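Long-range contact in AvrRxo1-ORF1 (Xanthomonas oryzae pv. oryzicola, PDB 4Z8T), which is a type III effector with a polynucleotide kinase domain, related to zeta toxins, that binds its partner AvrRxo1-ORF2 and probably acts as a P-loop kinase: residues L284-E298 with T310-S323. Numbering follows the deposited sequence.
Sequences LADKVIDKELIDRLE and TRAALEKYSGKSWS
Lys287 O is gripped from residues 321-322: Trp322 N donates to it at 2.9 Å, nearly along the carbonyl axis, while Ser321 CA adds a C-H...O contact at 3.1 Å. Two further bonds clamp Ile289, whose N donates nearly straight to Lys320 O (2.8 Å) and whose O accepts from Gly319 N (2.8 Å). Ala285 O takes Ser323 N, so carbonyls of 284-298 receive both Trp322 and Ser323, the first residues of helix 322-331. Between these polar ties Trp322 reaches inward. Leu284 O sits in plane at the indole edge, 3.1 Å from Trp322 CD1, and Leu293 approaches obliquely. At chi1 -60° Ile289 CG2 is anti to the backbone N and reaches Leu314 CB, while CG1, beside that N, lies over one face of the Trp322 indole, offset toward the rim. Leu314 slides past Ile294, Leu314 CB to Ile294 CG1 3.7 Å, and crosses Leu297 at about a right angle. At the far end Glu298 OE1 lies in the guanidinium plane of Arg311, a salt bridge in which NH1 comes from the syn side but well out of the carboxylate plane. Helices 291-298 and 304-315 thus form an antiparallel helical hairpin (161°), the loop before 291-298 lashed by a single beta bridge, Val288 with Ser321, to the start of helix 322-331.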
loop_
_atom_site.group_PDB
_atom_site.type_symbol
_atom_site.label_atom_id
_atom_site.label_comp_id
_atom_site.label_asym_id
_atom_site.label_seq_id
_atom_site.Cartn_x
_atom_site.Cartn_y
_atom_site.Cartn_z
ATOM N N LEU A 284 1.489 12.465 2.535
ATOM C CA LEU A 284 1.606 12.998 1.182
ATOM C C LEU A 284 1.561 14.522 1.184
ATOM O O LEU A 284 2.026 15.167 0.245
ATOM C CB LEU A 284 0.496 12.440 0.289
ATOM C CG LEU A 284 0.651 12.678 -1.214
ATOM C CD1 LEU A 284 1.861 11.931 -1.754
ATOM C CD2 LEU A 284 -0.612 12.271 -1.956
ATOM N N ALA A 285 0.998 15.090 2.246
ATOM C CA ALA A 285 0.891 16.540 2.373
ATOM C C ALA A 285 2.264 17.208 2.360
ATOM O O ALA A 285 2.416 18.330 1.861
ATOM C CB ALA A 285 0.143 16.906 3.631
ATOM N N ASP A 286 3.260 16.510 2.901
ATOM C CA ASP A 286 4.604 17.078 3.040
ATOM C C ASP A 286 5.544 16.754 1.875
ATOM O O ASP A 286 6.655 17.287 1.800
ATOM C CB ASP A 286 5.238 16.636 4.366
ATOM C CG ASP A 286 4.478 17.145 5.579
ATOM O OD1 ASP A 286 3.951 18.275 5.528
ATOM O OD2 ASP A 286 4.406 16.410 6.588
ATOM N N LYS A 287 5.107 15.882 0.971
ATOM C CA LYS A 287 5.894 15.532 -0.210
ATOM C C LYS A 287 6.190 16.767 -1.070
ATOM O O LYS A 287 5.282 17.532 -1.414
ATOM C CB LYS A 287 5.157 14.477 -1.040
ATOM C CG LYS A 287 5.875 14.058 -2.299
ATOM C CD LYS A 287 7.220 13.435 -1.970
ATOM C CE LYS A 287 8.007 13.083 -3.226
ATOM N NZ LYS A 287 8.435 14.291 -3.988
ATOM N N VAL A 288 7.459 16.965 -1.416
ATOM C CA VAL A 288 7.848 18.141 -2.182
ATOM C C VAL A 288 7.754 17.920 -3.685
ATOM O O VAL A 288 8.227 16.911 -4.214
ATOM C CB VAL A 288 9.276 18.605 -1.803
ATOM C CG1 VAL A 288 9.785 19.651 -2.791
ATOM C CG2 VAL A 288 9.275 19.164 -0.398
ATOM N N ILE A 289 7.134 18.871 -4.375
ATOM C CA ILE A 289 7.089 18.835 -5.826
ATOM C C ILE A 289 8.472 19.172 -6.376
ATOM O O ILE A 289 8.849 20.352 -6.438
ATOM C CB ILE A 289 6.059 19.832 -6.362
ATOM C CG1 ILE A 289 4.671 19.485 -5.826
ATOM C CG2 ILE A 289 6.048 19.846 -7.884
ATOM C CD1 ILE A 289 3.631 20.577 -6.106
ATOM N N ASP A 290 9.222 18.140 -6.753
ATOM C CA ASP A 290 10.561 18.327 -7.327
ATOM C C ASP A 290 10.628 17.821 -8.764
ATOM O O ASP A 290 9.628 17.341 -9.300
ATOM C CB ASP A 290 11.652 17.672 -6.459
ATOM C CG ASP A 290 11.441 16.169 -6.246
ATOM O OD1 ASP A 290 10.594 15.549 -6.919
ATOM O OD2 ASP A 290 12.155 15.585 -5.397
ATOM N N LYS A 291 11.798 17.942 -9.395
ATOM C CA LYS A 291 11.958 17.481 -10.773
ATOM C C LYS A 291 11.546 16.019 -10.908
ATOM O O LYS A 291 10.889 15.632 -11.876
ATOM C CB LYS A 291 13.408 17.651 -11.245
ATOM C CG LYS A 291 13.643 17.208 -12.689
ATOM C CD LYS A 291 15.127 17.003 -12.976
ATOM C CE LYS A 291 15.391 16.724 -14.455
ATOM N NZ LYS A 291 14.745 15.483 -14.953
ATOM N N GLU A 292 11.929 15.212 -9.926
ATOM C CA GLU A 292 11.638 13.786 -9.969
ATOM C C GLU A 292 10.138 13.527 -9.985
ATOM O O GLU A 292 9.648 12.770 -10.823
ATOM C CB GLU A 292 12.296 13.069 -8.790
ATOM C CG GLU A 292 11.857 11.620 -8.602
ATOM C CD GLU A 292 11.737 10.852 -9.907
ATOM O OE1 GLU A 292 12.644 10.951 -10.770
ATOM O OE2 GLU A 292 10.717 10.147 -10.068
ATOM N N LEU A 293 9.422 14.168 -9.067
ATOM C CA LEU A 293 7.967 14.012 -8.976
ATOM C C LEU A 293 7.299 14.404 -10.291
ATOM O O LEU A 293 6.434 13.682 -10.792
ATOM C CB LEU A 293 7.406 14.832 -7.804
ATOM C CG LEU A 293 5.895 14.784 -7.514
ATOM C CD1 LEU A 293 5.624 14.938 -6.024
ATOM C CD2 LEU A 293 5.126 15.860 -8.272
ATOM N N ILE A 294 7.694 15.544 -10.854
ATOM C CA ILE A 294 7.118 15.982 -12.120
ATOM C C ILE A 294 7.425 14.966 -13.221
ATOM O O ILE A 294 6.537 14.579 -13.969
ATOM C CB ILE A 294 7.594 17.399 -12.505
ATOM C CG1 ILE A 294 7.177 18.393 -11.411
ATOM C CG2 ILE A 294 7.012 17.808 -13.832
ATOM C CD1 ILE A 294 7.754 19.792 -11.582
ATOM N N ASP A 295 8.674 14.511 -13.292
ATOM C CA ASP A 295 9.037 13.464 -14.243
ATOM C C ASP A 295 8.269 12.171 -13.986
ATOM O O ASP A 295 7.877 11.491 -14.928
ATOM C CB ASP A 295 10.539 13.171 -14.180
ATOM C CG ASP A 295 11.379 14.313 -14.708
ATOM O OD1 ASP A 295 10.809 15.241 -15.332
ATOM O OD2 ASP A 295 12.614 14.272 -14.502
ATOM N N ARG A 296 8.073 11.829 -12.714
ATOM C CA ARG A 296 7.355 10.604 -12.362
ATOM C C ARG A 296 5.918 10.647 -12.867
ATOM O O ARG A 296 5.434 9.674 -13.443
ATOM C CB ARG A 296 7.368 10.361 -10.852
ATOM C CG ARG A 296 6.517 9.165 -10.423
ATOM C CD ARG A 296 6.727 8.793 -8.968
ATOM N NE ARG A 296 6.472 9.902 -8.049
ATOM C CZ ARG A 296 5.270 10.231 -7.580
ATOM N NH1 ARG A 296 4.195 9.551 -7.954
ATOM N NH2 ARG A 296 5.142 11.251 -6.737
ATOM N N LEU A 297 5.244 11.780 -12.666
ATOM C CA LEU A 297 3.877 11.945 -13.166
ATOM C C LEU A 297 3.822 12.039 -14.685
ATOM O O LEU A 297 2.918 11.486 -15.314
ATOM C CB LEU A 297 3.205 13.160 -12.528
ATOM C CG LEU A 297 2.956 13.025 -11.025
ATOM C CD1 LEU A 297 2.300 14.268 -10.455
ATOM C CD2 LEU A 297 2.099 11.813 -10.734
ATOM N N GLU A 298 4.785 12.735 -15.279
ATOM C CA GLU A 298 4.843 12.847 -16.729
ATOM C C GLU A 298 5.063 11.491 -17.402
ATOM O O GLU A 298 4.605 11.275 -18.519
ATOM C CB GLU A 298 5.942 13.826 -17.149
ATOM C CG GLU A 298 5.651 15.268 -16.793
ATOM C CD GLU A 298 4.694 15.930 -17.759
ATOM O OE1 GLU A 298 5.067 16.096 -18.943
ATOM O OE2 GLU A 298 3.577 16.302 -17.335
ATOM N N THR A 310 -0.079 19.455 -17.252
ATOM C CA THR A 310 0.279 18.890 -15.956
ATOM C C THR A 310 1.620 19.461 -15.540
ATOM O O THR A 310 1.798 19.937 -14.424
ATOM C CB THR A 310 0.370 17.358 -16.037
ATOM O OG1 THR A 310 -0.922 16.827 -16.376
ATOM C CG2 THR A 310 0.845 16.771 -14.720
ATOM N N ARG A 311 2.552 19.444 -16.485
ATOM C CA ARG A 311 3.902 19.938 -16.283
ATOM C C ARG A 311 3.909 21.397 -15.855
ATOM O O ARG A 311 4.528 21.767 -14.861
ATOM C CB ARG A 311 4.655 19.779 -17.608
ATOM C CG ARG A 311 6.068 20.219 -17.610
ATOM C CD ARG A 311 6.805 19.504 -18.727
ATOM N NE ARG A 311 6.577 20.056 -20.066
ATOM C CZ ARG A 311 5.969 19.420 -21.074
ATOM N NH1 ARG A 311 5.481 18.192 -20.923
ATOM N NH2 ARG A 311 5.846 20.021 -22.250
ATOM N N ALA A 312 3.194 22.228 -16.600
ATOM C CA ALA A 312 3.157 23.654 -16.303
ATOM C C ALA A 312 2.543 23.970 -14.945
ATOM O O ALA A 312 3.004 24.863 -14.236
ATOM C CB ALA A 312 2.432 24.390 -17.398
ATOM N N ALA A 313 1.491 23.240 -14.583
ATOM C CA ALA A 313 0.846 23.464 -13.293
ATOM C C ALA A 313 1.781 23.128 -12.132
ATOM O O ALA A 313 1.803 23.835 -11.128
ATOM C CB ALA A 313 -0.426 22.660 -13.203
ATOM N N LEU A 314 2.527 22.034 -12.264
ATOM C CA LEU A 314 3.435 21.585 -11.216
ATOM C C LEU A 314 4.651 22.494 -11.100
ATOM O O LEU A 314 5.086 22.804 -9.997
ATOM C CB LEU A 314 3.887 20.148 -11.469
ATOM C CG LEU A 314 2.815 19.068 -11.305
ATOM C CD1 LEU A 314 3.294 17.714 -11.806
ATOM C CD2 LEU A 314 2.434 18.973 -9.842
ATOM N N GLU A 315 5.194 22.918 -12.236
ATOM C CA GLU A 315 6.412 23.735 -12.223
ATOM C C GLU A 315 6.192 25.058 -11.493
ATOM O O GLU A 315 7.110 25.577 -10.848
ATOM C CB GLU A 315 6.935 23.979 -13.646
ATOM C CG GLU A 315 7.439 22.733 -14.377
ATOM C CD GLU A 315 8.821 22.278 -13.923
ATOM O OE1 GLU A 315 9.417 22.937 -13.043
ATOM O OE2 GLU A 315 9.317 21.259 -14.458
ATOM N N LYS A 316 4.968 25.577 -11.568
ATOM C CA LYS A 316 4.611 26.814 -10.880
ATOM C C LYS A 316 4.810 26.702 -9.371
ATOM O O LYS A 316 5.053 27.702 -8.692
ATOM C CB LYS A 316 3.174 27.226 -11.228
ATOM C CG LYS A 316 2.999 27.534 -12.711
ATOM C CD LYS A 316 1.587 27.967 -13.112
ATOM C CE LYS A 316 1.522 28.220 -14.629
ATOM N NZ LYS A 316 0.136 28.477 -15.143
ATOM N N TYR A 317 4.737 25.472 -8.858
ATOM C CA TYR A 317 4.880 25.218 -7.435
ATOM C C TYR A 317 6.074 24.318 -7.123
ATOM O O TYR A 317 6.115 23.658 -6.087
ATOM C CB TYR A 317 3.567 24.644 -6.876
ATOM C CG TYR A 317 2.424 25.615 -7.057
ATOM C CD1 TYR A 317 2.259 26.680 -6.182
ATOM C CD2 TYR A 317 1.546 25.499 -8.127
ATOM C CE1 TYR A 317 1.238 27.586 -6.348
ATOM C CE2 TYR A 317 0.514 26.409 -8.301
ATOM C CZ TYR A 317 0.369 27.446 -7.403
ATOM O OH TYR A 317 -0.643 28.362 -7.569
ATOM N N SER A 318 7.062 24.319 -8.012
ATOM C CA SER A 318 8.275 23.535 -7.801
ATOM C C SER A 318 8.937 23.938 -6.477
ATOM O O SER A 318 9.028 25.128 -6.164
ATOM C CB SER A 318 9.243 23.741 -8.968
ATOM O OG SER A 318 10.141 22.651 -9.084
ATOM N N GLY A 319 9.364 22.953 -5.693
ATOM C CA GLY A 319 9.984 23.214 -4.404
ATOM C C GLY A 319 9.042 23.294 -3.214
ATOM O O GLY A 319 9.484 23.325 -2.060
ATOM N N LYS A 320 7.741 23.348 -3.487
ATOM C CA LYS A 320 6.741 23.394 -2.430
ATOM C C LYS A 320 6.154 22.003 -2.174
ATOM O O LYS A 320 6.141 21.152 -3.073
ATOM C CB LYS A 320 5.629 24.383 -2.799
ATOM C CG LYS A 320 6.102 25.837 -2.917
ATOM C CD LYS A 320 4.922 26.807 -3.052
ATOM C CE LYS A 320 5.364 28.269 -2.915
ATOM N NZ LYS A 320 6.347 28.666 -3.968
ATOM N N SER A 321 5.685 21.774 -0.951
ATOM C CA SER A 321 4.994 20.524 -0.624
ATOM C C SER A 321 3.635 20.540 -1.298
ATOM O O SER A 321 3.145 21.609 -1.661
ATOM C CB SER A 321 4.798 20.375 0.881
ATOM O OG SER A 321 3.913 21.360 1.399
ATOM N N TRP A 322 3.006 19.376 -1.449
ATOM C CA TRP A 322 1.638 19.356 -1.974
ATOM C C TRP A 322 0.732 20.283 -1.164
ATOM O O TRP A 322 -0.091 20.998 -1.719
ATOM C CB TRP A 322 1.047 17.944 -1.923
ATOM C CG TRP A 322 1.452 16.996 -3.005
ATOM C CD1 TRP A 322 2.070 15.783 -2.841
ATOM C CD2 TRP A 322 1.224 17.137 -4.412
ATOM N NE1 TRP A 322 2.243 15.173 -4.053
ATOM C CE2 TRP A 322 1.737 15.981 -5.037
ATOM C CE3 TRP A 322 0.630 18.121 -5.202
ATOM C CZ2 TRP A 322 1.688 15.795 -6.415
ATOM C CZ3 TRP A 322 0.579 17.936 -6.568
ATOM C CH2 TRP A 322 1.101 16.782 -7.163
ATOM N N SER A 323 0.871 20.262 0.159
ATOM C CA SER A 323 0.022 21.078 1.018
ATOM C C SER A 323 0.245 22.566 0.764
ATOM O O SER A 323 -0.702 23.319 0.577
ATOM C CB SER A 323 0.280 20.752 2.487
ATOM O OG SER A 323 -0.562 21.526 3.314
HETATM O O HOH W 1 4.319 21.346 4.032
#